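Cytoplasmic protein (Cryptococcus neoformans var. grubii serotype A, PDB 7LPO) probably hydrolyses the beta-glucosidic bond of steryl glucosides, acting as a glycoside hydrolase of family 5 that separates glucose from the sterol. Local coordinates at residues A[210-214]-A[366-370]; A[405-409]-A[425-429]; A[450-454]-A[500-504]; A[531-536]-A[578-582]. All blocks are in the same frame, centred on the assembly; numbering follows the deposited sequence.

Contact 1. Residues A[210-214]-A[366-370]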
loop_
_atom_site.group_PDB
_atom_site.type_symbol
_atom_site.label_atom_id
_atom_site.label_comp_id
_atom_site.label_asym_id
_atom_site.label_seq_id
_atom_site.Cartn_x
_atom_site.Cartn_y
_atom_site.Cartn_z
ATOM N N THR A 210 -6.581 20.429 3.016
ATOM C CA THR A 210 -7.753 20.751 3.816
ATOM C C THR A 210 -8.408 19.488 4.346
ATOM O O THR A 210 -8.651 19.363 5.552
ATOM C CB THR A 210 -8.752 21.557 2.983
ATOM O OG1 THR A 210 -8.141 22.783 2.581
ATOM C CG2 THR A 210 -10.015 21.856 3.786
ATOM N N ILE A 211 -8.680 18.535 3.454
ATOM C CA ILE A 211 -9.533 17.408 3.805
ATOM C C ILE A 211 -8.880 16.558 4.880
ATOM O O ILE A 211 -9.546 16.115 5.821
ATOM C CB ILE A 211 -9.866 16.582 2.549
ATOM C CG1 ILE A 211 -10.809 17.370 1.643
ATOM C CG2 ILE A 211 -10.513 15.255 2.937
ATOM C CD1 ILE A 211 -10.905 16.822 0.221
ATOM N N TRP A 212 -7.571 16.309 4.755
ATOM C CA TRP A 212 -6.880 15.501 5.751
ATOM C C TRP A 212 -6.789 16.215 7.094
ATOM O O TRP A 212 -6.821 15.560 8.138
ATOM C CB TRP A 212 -5.490 15.131 5.242
ATOM C CG TRP A 212 -5.493 14.057 4.217
ATOM C CD1 TRP A 212 -5.129 14.176 2.915
ATOM C CD2 TRP A 212 -5.893 12.690 4.403
ATOM N NE1 TRP A 212 -5.265 12.965 2.275
ATOM C CE2 TRP A 212 -5.735 12.038 3.166
ATOM C CE3 TRP A 212 -6.366 11.957 5.498
ATOM C CZ2 TRP A 212 -6.024 10.685 2.988
ATOM C CZ3 TRP A 212 -6.649 10.614 5.322
ATOM C CH2 TRP A 212 -6.479 9.991 4.073
ATOM N N THR A 213 -6.670 17.545 7.095
ATOM C CA THR A 213 -6.692 18.283 8.355
ATOM C C THR A 213 -8.057 18.154 9.029
ATOM O O THR A 213 -8.144 17.991 10.254
ATOM C CB THR A 213 -6.344 19.753 8.103
ATOM O OG1 THR A 213 -5.055 19.861 7.488
ATOM C CG2 THR A 213 -6.314 20.552 9.391
ATOM N N PHE A 214 -9.133 18.220 8.234
ATOM C CA PHE A 214 -10.472 17.926 8.735
ATOM C C PHE A 214 -10.527 16.524 9.337
ATOM O O PHE A 214 -10.914 16.341 10.495
ATOM C CB PHE A 214 -11.500 18.053 7.593
ATOM C CG PHE A 214 -11.841 19.472 7.190
ATOM C CD1 PHE A 214 -11.422 20.564 7.925
ATOM C CD2 PHE A 214 -12.622 19.703 6.062
ATOM C CE1 PHE A 214 -11.782 21.864 7.549
ATOM C CE2 PHE A 214 -12.973 21.002 5.676
ATOM C CZ PHE A 214 -12.553 22.078 6.417
ATOM N N CYS A 366 -12.653 30.909 1.869
ATOM C CA CYS A 366 -11.642 30.027 2.436
ATOM C C CYS A 366 -11.940 29.731 3.898
ATOM O O CYS A 366 -12.099 30.650 4.712
ATOM C CB CYS A 366 -10.253 30.650 2.312
ATOM S SG CYS A 366 -8.931 29.628 2.986
ATOM N N ILE A 367 -11.993 28.439 4.234
ATOM C CA ILE A 367 -12.280 28.039 5.605
ATOM C C ILE A 367 -11.112 28.349 6.534
ATOM O O ILE A 367 -11.320 28.540 7.740
ATOM C CB ILE A 367 -12.663 26.546 5.638
ATOM C CG1 ILE A 367 -13.337 26.188 6.966
ATOM C CG2 ILE A 367 -11.451 25.651 5.398
ATOM C CD1 ILE A 367 -14.643 26.962 7.219
ATOM N N TRP A 368 -9.889 28.450 6.002
ATOM C CA TRP A 368 -8.736 28.756 6.849
ATOM C C TRP A 368 -8.650 30.243 7.147
ATOM O O TRP A 368 -8.329 30.634 8.275
ATOM C CB TRP A 368 -7.464 28.243 6.184
ATOM C CG TRP A 368 -7.579 26.780 5.925
ATOM C CD1 TRP A 368 -7.506 26.148 4.720
ATOM C CD2 TRP A 368 -7.830 25.758 6.900
ATOM N NE1 TRP A 368 -7.699 24.796 4.883
ATOM C CE2 TRP A 368 -7.886 24.533 6.215
ATOM C CE3 TRP A 368 -8.009 25.766 8.286
ATOM C CZ2 TRP A 368 -8.099 23.326 6.869
ATOM C CZ3 TRP A 368 -8.226 24.575 8.931
ATOM C CH2 TRP A 368 -8.269 23.369 8.227
ATOM N N ALA A 369 -8.972 31.081 6.160
ATOM C CA ALA A 369 -9.173 32.498 6.436
ATOM C C ALA A 369 -10.276 32.690 7.466
ATOM O O ALA A 369 -10.174 33.546 8.353
ATOM C CB ALA A 369 -9.519 33.243 5.145
ATOM N N HIS A 370 -11.339 31.893 7.364
ATOM C CA HIS A 370 -12.461 32.011 8.282
ATOM C C HIS A 370 -12.074 31.651 9.705
ATOM O O HIS A 370 -12.765 32.057 10.639
ATOM C CB HIS A 370 -13.606 31.119 7.811
ATOM C CG HIS A 370 -14.882 31.347 8.551
ATOM N ND1 HIS A 370 -15.470 32.587 8.646
ATOM C CD2 HIS A 370 -15.679 30.494 9.234
ATOM C CE1 HIS A 370 -16.582 32.488 9.350
ATOM N NE2 HIS A 370 -16.726 31.231 9.727
#

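Contact 2. Residues A[405-409]-A[425-429]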
loop_
_atom_site.group_PDB
_atom_site.type_symbol
_atom_site.label_atom_id
_atom_site.label_comp_id
_atom_site.label_asym_id
_atom_site.label_seq_id
_atom_site.Cartn_x
_atom_site.Cartn_y
_atom_site.Cartn_z
ATOM N N TRP A 405 -3.181 10.683 14.465
ATOM C CA TRP A 405 -3.302 9.386 13.813
ATOM C C TRP A 405 -3.614 8.290 14.830
ATOM O O TRP A 405 -4.504 7.460 14.617
ATOM C CB TRP A 405 -2.035 9.037 13.036
ATOM C CG TRP A 405 -2.184 7.695 12.403
ATOM C CD1 TRP A 405 -2.810 7.405 11.222
ATOM C CD2 TRP A 405 -1.757 6.450 12.941
ATOM N NE1 TRP A 405 -2.779 6.055 10.985
ATOM C CE2 TRP A 405 -2.145 5.444 12.031
ATOM C CE3 TRP A 405 -1.086 6.080 14.108
ATOM C CZ2 TRP A 405 -1.871 4.102 12.245
ATOM C CZ3 TRP A 405 -0.807 4.741 14.314
ATOM C CH2 TRP A 405 -1.199 3.771 13.387
ATOM N N ALA A 406 -2.885 8.269 15.945
ATOM C CA ALA A 406 -3.060 7.192 16.913
ATOM C C ALA A 406 -4.470 7.201 17.487
ATOM O O ALA A 406 -5.066 6.140 17.710
ATOM C CB ALA A 406 -2.020 7.312 18.025
ATOM N N LEU A 407 -5.026 8.393 17.711
ATOM C CA LEU A 407 -6.381 8.489 18.237
ATOM C C LEU A 407 -7.390 7.905 17.255
ATOM O O LEU A 407 -8.301 7.175 17.653
ATOM C CB LEU A 407 -6.710 9.947 18.547
ATOM C CG LEU A 407 -8.047 10.250 19.218
ATOM C CD1 LEU A 407 -8.280 9.407 20.450
ATOM C CD2 LEU A 407 -8.087 11.742 19.562
ATOM N N HIS A 408 -7.238 8.205 15.963
ATOM C CA HIS A 408 -8.086 7.560 14.964
ATOM C C HIS A 408 -7.910 6.046 15.004
ATOM O O HIS A 408 -8.878 5.291 14.847
ATOM C CB HIS A 408 -7.766 8.089 13.560
ATOM C CG HIS A 408 -8.226 7.180 12.462
ATOM N ND1 HIS A 408 -9.551 7.053 12.105
ATOM C CD2 HIS A 408 -7.543 6.311 11.681
ATOM C CE1 HIS A 408 -9.661 6.157 11.140
ATOM N NE2 HIS A 408 -8.456 5.700 10.857
ATOM N N TRP A 409 -6.676 5.586 15.220
ATOM C CA TRP A 409 -6.410 4.153 15.176
ATOM C C TRP A 409 -7.069 3.417 16.333
ATOM O O TRP A 409 -7.495 2.268 16.168
ATOM C CB TRP A 409 -4.909 3.881 15.183
ATOM C CG TRP A 409 -4.628 2.402 15.186
ATOM C CD1 TRP A 409 -4.526 1.585 14.096
ATOM C CD2 TRP A 409 -4.464 1.564 16.330
ATOM N NE1 TRP A 409 -4.291 0.296 14.491
ATOM C CE2 TRP A 409 -4.255 0.254 15.860
ATOM C CE3 TRP A 409 -4.475 1.792 17.709
ATOM C CZ2 TRP A 409 -4.055 -0.821 16.718
ATOM C CZ3 TRP A 409 -4.283 0.719 18.559
ATOM C CH2 TRP A 409 -4.071 -0.567 18.062
ATOM N N HIS A 425 -4.217 -6.880 14.242
ATOM C CA HIS A 425 -4.106 -5.479 13.859
ATOM C C HIS A 425 -2.827 -5.286 13.054
ATOM O O HIS A 425 -1.716 -5.390 13.594
ATOM C CB HIS A 425 -4.103 -4.588 15.092
ATOM C CG HIS A 425 -5.433 -4.487 15.761
ATOM N ND1 HIS A 425 -6.618 -4.500 15.058
ATOM C CD2 HIS A 425 -5.766 -4.382 17.068
ATOM C CE1 HIS A 425 -7.626 -4.396 15.906
ATOM N NE2 HIS A 425 -7.136 -4.322 17.131
ATOM N N PHE A 426 -2.981 -5.036 11.755
ATOM C CA PHE A 426 -1.864 -4.683 10.893
ATOM C C PHE A 426 -1.709 -3.173 10.960
ATOM O O PHE A 426 -2.543 -2.426 10.432
ATOM C CB PHE A 426 -2.093 -5.184 9.474
ATOM C CG PHE A 426 -1.972 -6.684 9.339
ATOM C CD1 PHE A 426 -0.753 -7.272 9.088
ATOM C CD2 PHE A 426 -3.085 -7.500 9.485
ATOM C CE1 PHE A 426 -0.639 -8.636 8.970
ATOM C CE2 PHE A 426 -2.985 -8.878 9.357
ATOM C CZ PHE A 426 -1.762 -9.446 9.099
ATOM N N ILE A 427 -0.660 -2.732 11.641
ATOM C CA ILE A 427 -0.490 -1.335 12.014
ATOM C C ILE A 427 0.354 -0.657 10.948
ATOM O O ILE A 427 1.554 -0.926 10.827
ATOM C CB ILE A 427 0.143 -1.203 13.403
ATOM C CG1 ILE A 427 -0.830 -1.741 14.461
ATOM C CG2 ILE A 427 0.500 0.241 13.685
ATOM C CD1 ILE A 427 -0.158 -2.489 15.565
ATOM N N GLN A 428 -0.270 0.219 10.171
ATOM C CA GLN A 428 0.390 0.933 9.085
ATOM C C GLN A 428 0.490 2.389 9.508
ATOM O O GLN A 428 -0.435 3.174 9.293
ATOM C CB GLN A 428 -0.371 0.803 7.772
ATOM C CG GLN A 428 0.452 1.197 6.553
ATOM C CD GLN A 428 -0.418 1.534 5.355
ATOM O OE1 GLN A 428 -0.139 2.473 4.612
ATOM N NE2 GLN A 428 -1.473 0.755 5.157
ATOM N N ALA A 429 1.617 2.739 10.123
ATOM C CA ALA A 429 1.890 4.125 10.451
ATOM C C ALA A 429 1.934 4.957 9.173
ATOM O O ALA A 429 2.116 4.418 8.078
ATOM C CB ALA A 429 3.215 4.249 11.200
HETATM O O HOH W 1 -3.109 3.829 8.931
HETATM O O HOH W 2 -4.602 -1.775 12.576
#

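Contact 3. Residues A[450-454]-A[500-504]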
loop_
_atom_site.group_PDB
_atom_site.type_symbol
_atom_site.label_atom_id
_atom_site.label_comp_id
_atom_site.label_asym_id
_atom_site.label_seq_id
_atom_site.Cartn_x
_atom_site.Cartn_y
_atom_site.Cartn_z
ATOM N N SER A 450 3.014 -3.100 9.649
ATOM C CA SER A 450 2.796 -3.253 8.208
ATOM C C SER A 450 3.219 -2.002 7.450
ATOM O O SER A 450 2.429 -1.415 6.710
ATOM C CB SER A 450 1.332 -3.596 7.925
ATOM O OG SER A 450 0.444 -2.568 8.352
ATOM N N PRO A 451 4.479 -1.599 7.559
ATOM C CA PRO A 451 4.952 -0.467 6.757
ATOM C C PRO A 451 5.007 -0.818 5.275
ATOM O O PRO A 451 5.035 -1.984 4.874
ATOM C CB PRO A 451 6.354 -0.204 7.312
ATOM C CG PRO A 451 6.844 -1.598 7.674
ATOM C CD PRO A 451 5.594 -2.322 8.203
ATOM N N HIS A 452 5.028 0.224 4.452
ATOM C CA HIS A 452 5.325 0.083 3.036
ATOM C C HIS A 452 6.765 0.507 2.779
ATOM O O HIS A 452 7.338 1.309 3.520
ATOM C CB HIS A 452 4.366 0.913 2.183
ATOM C CG HIS A 452 2.924 0.558 2.385
ATOM N ND1 HIS A 452 1.898 1.259 1.794
ATOM C CD2 HIS A 452 2.338 -0.426 3.110
ATOM C CE1 HIS A 452 0.742 0.732 2.154
ATOM N NE2 HIS A 452 0.980 -0.294 2.948
ATOM N N PHE A 453 7.364 -0.068 1.741
ATOM C CA PHE A 453 8.681 0.367 1.305
ATOM C C PHE A 453 8.778 0.297 -0.206
ATOM O O PHE A 453 8.470 -0.739 -0.802
ATOM C CB PHE A 453 9.808 -0.475 1.898
ATOM C CG PHE A 453 11.158 -0.064 1.397
ATOM C CD1 PHE A 453 11.860 0.945 2.028
ATOM C CD2 PHE A 453 11.708 -0.649 0.271
ATOM C CE1 PHE A 453 13.096 1.351 1.557
ATOM C CE2 PHE A 453 12.948 -0.242 -0.196
ATOM C CZ PHE A 453 13.633 0.765 0.450
ATOM N N TYR A 454 9.239 1.383 -0.814
ATOM C CA TYR A 454 9.529 1.426 -2.236
ATOM C C TYR A 454 10.942 1.941 -2.445
ATOM O O TYR A 454 11.376 2.869 -1.760
ATOM C CB TYR A 454 8.542 2.328 -2.987
ATOM C CG TYR A 454 7.170 1.718 -3.126
ATOM C CD1 TYR A 454 6.861 0.894 -4.197
ATOM C CD2 TYR A 454 6.183 1.962 -2.181
ATOM C CE1 TYR A 454 5.611 0.323 -4.319
ATOM C CE2 TYR A 454 4.933 1.405 -2.302
ATOM C CZ TYR A 454 4.654 0.586 -3.374
ATOM O OH TYR A 454 3.402 0.040 -3.509
ATOM N N GLU A 500 17.929 -0.706 4.470
ATOM C CA GLU A 500 16.735 0.099 4.708
ATOM C C GLU A 500 15.593 -0.751 5.254
ATOM O O GLU A 500 14.870 -0.323 6.157
ATOM C CB GLU A 500 16.309 0.801 3.420
ATOM C CG GLU A 500 17.231 1.935 2.992
ATOM C CD GLU A 500 16.660 2.735 1.820
ATOM O OE1 GLU A 500 16.839 2.322 0.663
ATOM O OE2 GLU A 500 16.031 3.784 2.060
ATOM N N LEU A 501 15.392 -1.950 4.711
ATOM C CA LEU A 501 14.329 -2.798 5.236
ATOM C C LEU A 501 14.624 -3.227 6.671
ATOM O O LEU A 501 13.697 -3.449 7.455
ATOM C CB LEU A 501 14.137 -4.025 4.344
ATOM C CG LEU A 501 13.232 -3.915 3.117
ATOM C CD1 LEU A 501 11.814 -3.624 3.543
ATOM C CD2 LEU A 501 13.737 -2.842 2.156
ATOM N N ALA A 502 15.901 -3.356 7.032
ATOM C CA ALA A 502 16.247 -3.720 8.400
ATOM C C ALA A 502 15.863 -2.618 9.378
ATOM O O ALA A 502 15.516 -2.905 10.527
ATOM C CB ALA A 502 17.746 -4.021 8.506
ATOM N N VAL A 503 15.918 -1.356 8.941
ATOM C CA VAL A 503 15.519 -0.249 9.807
ATOM C C VAL A 503 14.033 -0.338 10.133
ATOM O O VAL A 503 13.613 -0.102 11.273
ATOM C CB VAL A 503 15.872 1.096 9.142
ATOM C CG1 VAL A 503 15.181 2.256 9.851
ATOM C CG2 VAL A 503 17.387 1.298 9.116
ATOM N N LEU A 504 13.212 -0.684 9.143
ATOM C CA LEU A 504 11.781 -0.794 9.391
ATOM C C LEU A 504 11.475 -1.961 10.313
ATOM O O LEU A 504 10.595 -1.862 11.176
ATOM C CB LEU A 504 11.024 -0.955 8.076
ATOM C CG LEU A 504 11.015 0.218 7.104
ATOM C CD1 LEU A 504 10.133 -0.168 5.914
ATOM C CD2 LEU A 504 10.519 1.476 7.753
#

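Contact 4. Residues A[531-536]-A[578-582]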
loop_
_atom_site.group_PDB
_atom_site.type_symbol
_atom_site.label_atom_id
_atom_site.label_comp_id
_atom_site.label_asym_id
_atom_site.label_seq_id
_atom_site.Cartn_x
_atom_site.Cartn_y
_atom_site.Cartn_z
ATOM N N LYS A 531 8.993 2.526 -22.035
ATOM C CA LYS A 531 8.279 1.310 -22.419
ATOM C C LYS A 531 9.021 0.543 -23.514
ATOM O O LYS A 531 8.406 -0.083 -24.384
ATOM C CB LYS A 531 6.852 1.639 -22.849
ATOM C CG LYS A 531 6.060 2.433 -21.816
ATOM C CD LYS A 531 4.597 2.594 -22.235
ATOM C CE LYS A 531 3.779 3.306 -21.167
ATOM N NZ LYS A 531 2.329 3.389 -21.569
ATOM N N LYS A 532 10.355 0.572 -23.451
ATOM C CA LYS A 532 11.157 -0.162 -24.423
ATOM C C LYS A 532 10.835 -1.651 -24.393
ATOM O O LYS A 532 10.826 -2.311 -25.439
ATOM C CB LYS A 532 12.641 0.075 -24.151
ATOM C CG LYS A 532 13.584 -0.582 -25.140
ATOM C CD LYS A 532 15.027 -0.161 -24.839
ATOM C CE LYS A 532 16.018 -0.790 -25.805
ATOM N NZ LYS A 532 15.820 -0.292 -27.200
ATOM N N ALA A 533 10.561 -2.198 -23.203
ATOM C CA ALA A 533 10.226 -3.615 -23.108
ATOM C C ALA A 533 8.897 -3.939 -23.778
ATOM O O ALA A 533 8.629 -5.108 -24.088
ATOM C CB ALA A 533 10.179 -4.053 -21.644
ATOM N N TYR A 534 8.054 -2.942 -23.992
ATOM C CA TYR A 534 6.787 -3.157 -24.669
ATOM C C TYR A 534 6.905 -2.984 -26.172
ATOM O O TYR A 534 5.919 -3.202 -26.880
ATOM C CB TYR A 534 5.719 -2.204 -24.123
ATOM C CG TYR A 534 5.514 -2.295 -22.626
ATOM C CD1 TYR A 534 5.931 -3.411 -21.905
ATOM C CD2 TYR A 534 4.909 -1.254 -21.927
ATOM C CE1 TYR A 534 5.749 -3.477 -20.537
ATOM C CE2 TYR A 534 4.729 -1.315 -20.574
ATOM C CZ TYR A 534 5.138 -2.425 -19.878
ATOM O OH TYR A 534 4.939 -2.476 -18.511
ATOM N N GLY A 535 8.082 -2.610 -26.671
ATOM C CA GLY A 535 8.253 -2.389 -28.091
ATOM C C GLY A 535 7.872 -1.007 -28.556
ATOM O O GLY A 535 7.716 -0.797 -29.762
ATOM N N TYR A 536 7.755 -0.046 -27.642
ATOM C CA TYR A 536 7.186 1.253 -27.971
ATOM C C TYR A 536 8.191 2.225 -28.572
ATOM O O TYR A 536 7.775 3.262 -29.092
ATOM C CB TYR A 536 6.578 1.884 -26.720
ATOM C CG TYR A 536 5.147 1.490 -26.440
ATOM C CD1 TYR A 536 4.704 0.191 -26.652
ATOM C CD2 TYR A 536 4.241 2.421 -25.960
ATOM C CE1 TYR A 536 3.381 -0.168 -26.387
ATOM C CE2 TYR A 536 2.924 2.076 -25.699
ATOM C CZ TYR A 536 2.499 0.787 -25.913
ATOM O OH TYR A 536 1.188 0.458 -25.650
ATOM N N VAL A 578 -2.533 -3.142 -19.048
ATOM C CA VAL A 578 -2.178 -3.105 -20.462
ATOM C C VAL A 578 -0.955 -2.215 -20.632
ATOM O O VAL A 578 -0.673 -1.342 -19.810
ATOM C CB VAL A 578 -3.326 -2.586 -21.356
ATOM C CG1 VAL A 578 -4.388 -3.663 -21.551
ATOM C CG2 VAL A 578 -3.932 -1.341 -20.749
ATOM N N HIS A 579 -0.232 -2.433 -21.732
ATOM C CA HIS A 579 0.976 -1.644 -21.982
ATOM C C HIS A 579 0.658 -0.165 -22.166
ATOM O O HIS A 579 1.415 0.704 -21.725
ATOM C CB HIS A 579 1.709 -2.159 -23.220
ATOM C CG HIS A 579 2.342 -3.495 -23.033
ATOM N ND1 HIS A 579 2.921 -4.194 -24.069
ATOM C CD2 HIS A 579 2.484 -4.263 -21.928
ATOM C CE1 HIS A 579 3.377 -5.346 -23.612
ATOM N NE2 HIS A 579 3.136 -5.407 -22.314
ATOM N N GLU A 580 -0.438 0.145 -22.852
ATOM C CA GLU A 580 -0.728 1.536 -23.183
ATOM C C GLU A 580 -1.021 2.357 -21.930
ATOM O O GLU A 580 -0.505 3.468 -21.773
ATOM C CB GLU A 580 -1.907 1.599 -24.151
ATOM C CG GLU A 580 -2.239 3.004 -24.609
ATOM C CD GLU A 580 -3.372 3.036 -25.612
ATOM O OE1 GLU A 580 -3.957 1.968 -25.901
ATOM O OE2 GLU A 580 -3.675 4.138 -26.107
ATOM N N TRP A 581 -1.853 1.835 -21.029
ATOM C CA TRP A 581 -2.271 2.591 -19.853
ATOM C C TRP A 581 -1.778 1.996 -18.540
ATOM O O TRP A 581 -2.158 2.482 -17.467
ATOM C CB TRP A 581 -3.796 2.715 -19.828
ATOM C CG TRP A 581 -4.324 3.423 -21.009
ATOM C CD1 TRP A 581 -4.965 2.870 -22.074
ATOM C CD2 TRP A 581 -4.248 4.826 -21.269
ATOM N NE1 TRP A 581 -5.300 3.838 -22.973
ATOM C CE2 TRP A 581 -4.876 5.051 -22.505
ATOM C CE3 TRP A 581 -3.717 5.915 -20.575
ATOM C CZ2 TRP A 581 -4.988 6.319 -23.064
ATOM C CZ3 TRP A 581 -3.826 7.163 -21.123
ATOM C CH2 TRP A 581 -4.448 7.358 -22.366
ATOM N N GLY A 582 -0.943 0.966 -18.594
ATOM C CA GLY A 582 -0.413 0.395 -17.369
ATOM C C GLY A 582 -1.515 -0.216 -16.527
ATOM O O GLY A 582 -2.423 -0.891 -17.035
#

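Contact 1. Residues A[210-214]-A[366-370]
Cys366 occupies the N-cap position of a short, weakly bonded helix: its SG accepts a hydrogen bond from Ala369 N at 3.5 Å with an N-H...S angle of 169°, and Cys366 O receives His370 N at 3.0 Å. This turn presents the next two residues to helix 206-221. Ile367 points toward that helix, and its CG2 meets Phe214 CZ at 3.9 Å and, more loosely, Thr210 CG2 at 4.4 Å. Trp368 is the main partner, with 87 Å² covered. Its NE1 donates to Thr210 OG1 at 3.1 Å with a nearly linear angle of 168°, while at the far end of the indole CH2 lies 3.6 Å from Thr213 CG2 and 3.9 Å from Phe214 CE1. The Phe214 and Trp368 six-membered rings are oblique, their planes 42° apart. Phe387 meets Trp368 edge-to-face, and Phe214 also rests on helix 232-254. The contact joins the connection after strand 137-143 to the one after strand 263-267. Because Thr210 OG1 is also bonded to the Leu206 carbonyl, one hydroxyl serves its own helix and the indole together. The chemistry implies apolar burial oriented by a single directional bond.

Contact 2. Residues A[405-409]-A[425-429]
Trp405, on helix 400-419, points toward the strand that follows. Its CH2 lies 3.9 Å from Ile427 CG2; Ala429 CA sits over one indole face, 4.2 Å from Trp405 CZ2, which Gln428 O approaches to 3.4 Å. One turn on, Trp409 N bonds to Trp405 O at 2.9 Å, bringing its indole to the same side. Trp409 NE1 is 4.0 Å from Ile427 CG1, and its six-membered ring turns an edge to the His425 face (T-shaped; centroids 5.5 Å apart, planes at 78°). The axes of 405-409 and 425-427 approach to 12.2 Å, their directions 167° apart: an outer helix of the (beta/alpha)8 barrel packed on the next strand, whose Phe426 points away and stacks on Phe139. Water 1 accepts from Trp405 NE1 (3.0 Å) and donates to Gln428 O (2.8 Å); water 2 accepts from Trp409 NE1 (2.8 Å) and donates to Phe426 O (3.0 Å). Thus each buried indole N-H reaches a backbone carbonyl through solvent, although the direct contacts are mostly apolar or aromatic.

Contact 3. Residues A[450-454]-A[500-504]
In the (beta/alpha)8 barrel of this family 5 enzyme, residues 450-454 continue beyond strand 447-449, while 500-504 belong to helix 490-512, which leads to strand 518-522. The extended backbone of the loop alternates its side chains: Pro451 and Phe453 project toward the helix, whereas His452 and Tyr454 point away. On that other side His452 bonds to Glu271, and Tyr454 to Glu521 and a bound Tris molecule, consistent with the sugar pocket at the C-terminal ends of the strands. Phe453 is the main bump, with 101 Å² covered. Its ring enters a hollow formed by Leu501, Leu504 and Glu500, and Glu500 OE1 stands near the ring plane, 3.6 Å from Phe453 CZ. Glu500 also bonds through OE2 to Ile472 N. The helix returns a bump of its own: the CD1 methyl of Leu504 fits the dip between the two inward residues, 4.0 Å from Pro451 CG, from Phe453 CB and from the carbonyl His452 O. Shape complementarity is thus reciprocal, and involves no direct hydrogen bond between the segments. Its closest pair is a CH-pi contact: Leu501 CD2 lies 3.5 Å from Phe453 CD2 and 3.7 Å from the ring centroid, 18° off the normal.

Contact 4. Residues A[531-536]-A[578-582]
His579, with 107 Å² covered, and Tyr534, with 61 Å², form the centre of this surface contact. Their rings make an offset stack: the planes are only 3° apart, the centroids 3.7 Å apart, and Tyr534 CG lies 3.4 Å from His579 CG. Each ring is also held by a carboxylate at its polar end, Tyr534 OH by Asp589 and His579 NE2 by Asp597, so the orientation of the stack does not depend on ring contact alone. Tyr534 closes a short 3-10 turn in which its N bonds to Lys531 O at 2.9 Å and Gly535 N to Lys532 O at 3.0 Å. In the (beta/alpha)8 barrel the two segments belong to the loop regions that follow the seventh and eighth strands, 518-522 and 567-570, so the stack joins adjacent connections beyond the C-terminal ends of those strands. Tyr536, with 41 Å² covered, lies at the exposed margin; its OH is 3.6 Å from His579 CB and 3.3 Å from Glu580 N, the latter approach having poor geometry for a hydrogen bond. Lys531 leaves the backbone with chi1 m, is extended (t) from there on and passes alongside the Tyr536 ring. Lys531 NZ donates to His579 O at 2.8 Å, and Glu580 O lies just as near to NZ at 2.8 Å but at an unfavourable angle.

All four contacts follow one another in series along the chain and sample successive parts of one barrel. Contacts 2 and 3 are neighbours, with centres 16 Å apart, and they touch where strand 424-427 pairs in parallel with strand 447-449: Ile427 O is 2.9 Å from Ser450 N, a probable hydrogen bond. Contact 1 is peripheral, 23 Å from contact 2 between centres, in excursions of the chain outside the barrel wall. The centre of contact 4 is about 29 Å from that of contact 3 and about 38 Å from that of contact 2, across the chain's centre from the latter. Outer packing and the probable pocket wall are thus continuous through contacts 2 and 3, while contacts 1 and 4 are separate from them and from each other.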